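Local coordinates for uncharacterized protein (Aeropyrum pernix, PDB 3P1Z) that probably takes part in removing introns from precursor tRNA, as one chain of the heterotetrameric RNA splicing endonuclease, at residues R38-L42 and R97-V101; V116-L122 and H145-I151. One frame throughout, in Å; residues are numbered along the deposited sequence.

Contact 1: R38-L42 and R97-V101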
# COMPACT_ATOMS: atom_id res chain seq x y z
N ARG A 38 38.70 -2.77 -23.75
CA ARG A 38 37.88 -2.46 -24.91
C ARG A 38 36.56 -1.81 -24.49
O ARG A 38 36.05 -0.92 -25.18
CB ARG A 38 37.63 -3.74 -25.73
CG ARG A 38 36.70 -3.56 -26.94
CD ARG A 38 36.17 -4.91 -27.46
NE ARG A 38 35.29 -5.59 -26.50
CZ ARG A 38 33.96 -5.54 -26.53
NH1 ARG A 38 33.33 -4.84 -27.46
NH2 ARG A 38 33.24 -6.20 -25.61
N ILE A 39 36.02 -2.25 -23.35
CA ILE A 39 34.79 -1.68 -22.78
C ILE A 39 35.11 -0.59 -21.76
O ILE A 39 34.20 -0.04 -21.14
CB ILE A 39 33.88 -2.73 -22.10
CG1 ILE A 39 34.58 -3.41 -20.93
CG2 ILE A 39 33.41 -3.78 -23.10
CD1 ILE A 39 33.83 -4.62 -20.39
N GLY A 40 36.39 -0.31 -21.56
CA GLY A 40 36.81 0.87 -20.81
C GLY A 40 36.88 0.81 -19.29
O GLY A 40 37.22 1.81 -18.65
N TYR A 41 36.58 -0.34 -18.69
CA TYR A 41 36.63 -0.43 -17.24
C TYR A 41 38.07 -0.35 -16.71
O TYR A 41 38.35 0.35 -15.72
CB TYR A 41 35.94 -1.70 -16.74
CG TYR A 41 34.43 -1.64 -16.88
CD1 TYR A 41 33.73 -0.55 -16.40
CD2 TYR A 41 33.73 -2.67 -17.48
CE1 TYR A 41 32.36 -0.48 -16.53
CE2 TYR A 41 32.36 -2.61 -17.61
CZ TYR A 41 31.68 -1.51 -17.13
OH TYR A 41 30.33 -1.43 -17.24
N LEU A 42 38.98 -1.08 -17.37
CA LEU A 42 40.39 -1.11 -17.00
C LEU A 42 41.23 -0.31 -17.99
O LEU A 42 41.36 -0.68 -19.16
CB LEU A 42 40.88 -2.55 -16.93
CG LEU A 42 42.40 -2.76 -16.90
CD1 LEU A 42 42.95 -2.39 -15.54
CD2 LEU A 42 42.74 -4.20 -17.22
N ARG A 97 25.07 -5.76 -19.62
CA ARG A 97 25.22 -4.32 -19.72
C ARG A 97 26.56 -3.90 -19.13
O ARG A 97 27.16 -4.61 -18.32
CB ARG A 97 24.05 -3.62 -19.04
CG ARG A 97 22.71 -4.19 -19.49
CD ARG A 97 22.58 -4.10 -21.01
NE ARG A 97 21.34 -4.69 -21.52
CZ ARG A 97 21.25 -5.90 -22.06
NH1 ARG A 97 22.33 -6.66 -22.16
NH2 ARG A 97 20.09 -6.35 -22.51
N LYS A 98 27.04 -2.75 -19.57
CA LYS A 98 28.29 -2.22 -19.07
C LYS A 98 28.02 -0.82 -18.53
O LYS A 98 28.16 0.17 -19.25
CB LYS A 98 29.33 -2.22 -20.18
CG LYS A 98 29.37 -3.56 -20.91
CD LYS A 98 29.59 -3.38 -22.40
CE LYS A 98 28.28 -3.03 -23.11
NZ LYS A 98 28.35 -3.31 -24.57
N PRO A 99 27.60 -0.73 -17.25
CA PRO A 99 27.25 0.52 -16.57
C PRO A 99 28.46 1.34 -16.10
O PRO A 99 29.54 0.82 -15.84
CB PRO A 99 26.46 0.05 -15.34
CG PRO A 99 26.40 -1.44 -15.41
CD PRO A 99 27.47 -1.89 -16.34
N LEU A 100 28.24 2.65 -15.99
CA LEU A 100 29.18 3.54 -15.35
C LEU A 100 28.44 4.35 -14.28
O LEU A 100 27.21 4.31 -14.19
CB LEU A 100 29.81 4.47 -16.38
CG LEU A 100 30.45 3.74 -17.57
CD1 LEU A 100 30.81 4.70 -18.70
CD2 LEU A 100 31.67 2.92 -17.16
N VAL A 101 29.20 5.06 -13.46
CA VAL A 101 28.61 5.94 -12.47
C VAL A 101 28.04 7.20 -13.13
O VAL A 101 28.78 8.00 -13.72
CB VAL A 101 29.63 6.33 -11.38
CG1 VAL A 101 28.95 7.12 -10.29
CG2 VAL A 101 30.29 5.07 -10.82
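Domains of one chain can meet through a few side chains from loops; in this tRNA-intron endonuclease fold, the loop after helix 30-38, in the N-terminal domain, meets the entry to strand 100-101 of the catalytic-type C-terminal domain. Helix 30-38 ends just before Ile39, the first residue to touch. Its CB points toward 97-101, and Ile39 CG2 rests 3.9 Å from CD of Lys98, an apolar contact with the aliphatic part of a side chain whose end leads away. At Gly40 the chain leaves helical geometry with a positive phi of 84°, a conformation glycine adopts easily, and the backbone swings round to Tyr41. This tyrosine dominates the interface. Its CB points sideways, yet the ring reaches across, also touching Tyr89 and Arg93 of helix 83-95, so that three parts of the fold converge on it. Atom CE1 of Tyr41 lies 3.5 Å from CD2 of Leu100, and Tyr41 CZ is 4.3 Å from CD of Pro99. Leu42 then departs into its own small antiparallel sheet. Between these two segments there is one hydrogen bond, from Tyr41 OH to the carbonyl O of Pro99 at 2.8 Å, although the hydroxyl is modelled too tightly against Lys98 for its position to be exact.

Contact 2: V116-L122 and H145-I151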
# COMPACT_ATOMS: atom_id res chain seq x y z
N VAL A 116 20.31 5.32 -23.88
CA VAL A 116 21.05 5.47 -22.64
C VAL A 116 20.05 5.42 -21.49
O VAL A 116 19.02 6.09 -21.52
CB VAL A 116 21.78 6.83 -22.58
CG1 VAL A 116 22.61 6.92 -21.30
CG2 VAL A 116 22.66 7.02 -23.81
N TYR A 117 20.38 4.63 -20.48
CA TYR A 117 19.48 4.33 -19.39
C TYR A 117 20.06 4.80 -18.06
O TYR A 117 21.16 4.44 -17.69
CB TYR A 117 19.22 2.84 -19.34
CG TYR A 117 18.24 2.33 -20.37
CD1 TYR A 117 16.88 2.27 -20.08
CD2 TYR A 117 18.65 1.90 -21.63
CE1 TYR A 117 15.97 1.81 -21.00
CE2 TYR A 117 17.75 1.43 -22.56
CZ TYR A 117 16.40 1.39 -22.24
OH TYR A 117 15.48 0.93 -23.17
N GLU A 118 19.31 5.60 -17.33
CA GLU A 118 19.82 6.13 -16.07
C GLU A 118 19.09 5.47 -14.92
O GLU A 118 17.88 5.63 -14.78
CB GLU A 118 19.63 7.65 -16.02
CG GLU A 118 19.94 8.27 -14.68
CD GLU A 118 19.86 9.79 -14.73
OE1 GLU A 118 19.26 10.39 -13.80
OE2 GLU A 118 20.39 10.39 -15.70
N VAL A 119 19.82 4.72 -14.10
CA VAL A 119 19.18 3.96 -13.03
C VAL A 119 19.45 4.57 -11.68
O VAL A 119 20.60 4.76 -11.29
CB VAL A 119 19.58 2.46 -13.02
CG1 VAL A 119 18.73 1.69 -12.00
CG2 VAL A 119 19.45 1.84 -14.41
N LEU A 120 18.38 4.85 -10.94
CA LEU A 120 18.52 5.35 -9.59
C LEU A 120 18.35 4.16 -8.67
O LEU A 120 17.39 3.41 -8.83
CB LEU A 120 17.47 6.40 -9.30
CG LEU A 120 17.45 7.01 -7.90
CD1 LEU A 120 18.67 7.87 -7.67
CD2 LEU A 120 16.19 7.83 -7.73
N VAL A 121 19.28 3.99 -7.74
CA VAL A 121 19.26 2.88 -6.79
C VAL A 121 18.68 3.35 -5.47
O VAL A 121 19.17 4.29 -4.88
CB VAL A 121 20.68 2.31 -6.53
CG1 VAL A 121 20.62 1.05 -5.67
CG2 VAL A 121 21.39 2.02 -7.83
N LEU A 122 17.61 2.69 -5.02
CA LEU A 122 16.97 3.02 -3.76
C LEU A 122 16.88 1.78 -2.89
O LEU A 122 16.78 0.68 -3.40
CB LEU A 122 15.56 3.56 -4.01
CG LEU A 122 15.45 4.71 -5.02
CD1 LEU A 122 14.00 4.86 -5.48
CD2 LEU A 122 15.96 5.98 -4.40
N HIS A 145 18.21 10.44 -21.03
CA HIS A 145 18.24 9.08 -20.50
C HIS A 145 16.81 8.65 -20.20
O HIS A 145 15.96 9.49 -19.88
CB HIS A 145 19.08 8.97 -19.21
CG HIS A 145 20.43 9.60 -19.29
ND1 HIS A 145 21.13 9.72 -20.47
CD2 HIS A 145 21.22 10.14 -18.33
CE1 HIS A 145 22.29 10.31 -20.23
NE2 HIS A 145 22.36 10.58 -18.94
N SER A 146 16.54 7.36 -20.32
CA SER A 146 15.27 6.81 -19.89
C SER A 146 15.33 6.57 -18.40
O SER A 146 16.20 5.85 -17.93
CB SER A 146 15.00 5.49 -20.60
OG SER A 146 15.32 5.59 -21.97
N PRO A 147 14.39 7.16 -17.65
CA PRO A 147 14.47 7.15 -16.19
C PRO A 147 14.21 5.76 -15.59
O PRO A 147 13.08 5.27 -15.61
CB PRO A 147 13.35 8.12 -15.77
CG PRO A 147 12.72 8.62 -17.05
CD PRO A 147 13.08 7.64 -18.11
N ILE A 148 15.23 5.11 -15.05
CA ILE A 148 15.01 3.81 -14.45
C ILE A 148 15.14 3.88 -12.93
O ILE A 148 15.92 4.67 -12.40
CB ILE A 148 15.91 2.72 -15.06
CG1 ILE A 148 15.64 2.62 -16.57
CG2 ILE A 148 15.69 1.37 -14.39
CD1 ILE A 148 14.24 2.16 -16.91
N VAL A 149 14.34 3.08 -12.25
CA VAL A 149 14.41 2.99 -10.79
C VAL A 149 14.64 1.53 -10.38
O VAL A 149 13.92 0.61 -10.80
CB VAL A 149 13.16 3.61 -10.11
CG1 VAL A 149 12.18 2.54 -9.67
CG2 VAL A 149 13.56 4.46 -8.95
N ALA A 150 15.67 1.30 -9.60
CA ALA A 150 15.95 -0.04 -9.09
C ALA A 150 15.81 -0.06 -7.58
O ALA A 150 16.55 0.60 -6.85
CB ALA A 150 17.34 -0.52 -9.53
N ILE A 151 14.84 -0.83 -7.11
CA ILE A 151 14.62 -0.94 -5.68
C ILE A 151 15.13 -2.26 -5.16
O ILE A 151 14.78 -3.33 -5.64
CB ILE A 151 13.15 -0.77 -5.34
CG1 ILE A 151 12.70 0.61 -5.80
CG2 ILE A 151 12.93 -0.95 -3.83
CD1 ILE A 151 11.44 0.60 -6.58
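Parallel strands pair through evenly staggered hydrogen bonds, as the parallel pair inside the mixed sheet of this catalytic-type C-terminal domain does. Val116 O, Glu118 O and Leu120 O accept from the N atoms of Ser146, Ile148 and Ala150 at 3.0, 2.7 and 2.8 Å; in return, Glu118 N, Leu120 N and Leu122 N donate to the O atoms of Ser146, Ile148 and Ala150 at 3.2, 2.9 and 3.0 Å, with Ile148 O less certain in position. Weaker CA-H...O contacts supplement this ladder, such as Val119 CA to Ile148 O at 3.4 Å. Apolar packing occupies both faces: Val119 CG1 meets Ala150 CB at 3.6 Å on one, Leu122 CD1 meets Val149 CG2 at 3.5 Å on the other. The charge of Glu118 is met outside the pair, by a salt bridge to Arg104. Helix 130-142 makes the beta-alpha-beta crossover between the strands and packs on Leu120 and Pro147; on the opposite face, helix 83-95 touches Val121 and Ala150, while strands 107-112 and 158-166 flank the pair.

How the contacts relate
Contact 1 and contact 2 illustrate how one sheet can serve both as a domain's core and as its point of attachment. Their centres lie about 17 Å apart and their nearest atoms about 7 Å, without touching. Both segments of contact 1 precede those of contact 2 along the chain. Both contacts reach the five-stranded mixed sheet: contact 1 at strand 100-101, outermost within the chain, contact 2 at its parallel pair, 115-123 with 146-152, with strand 107-112 between. Helix 83-95 touches both. Contact 1 thus ties the N-terminal domain to the sheet whose interior contact 2 builds, and a neighbouring chain, the tRNA-splicing endonuclease subunit, packs against residues of contact 2.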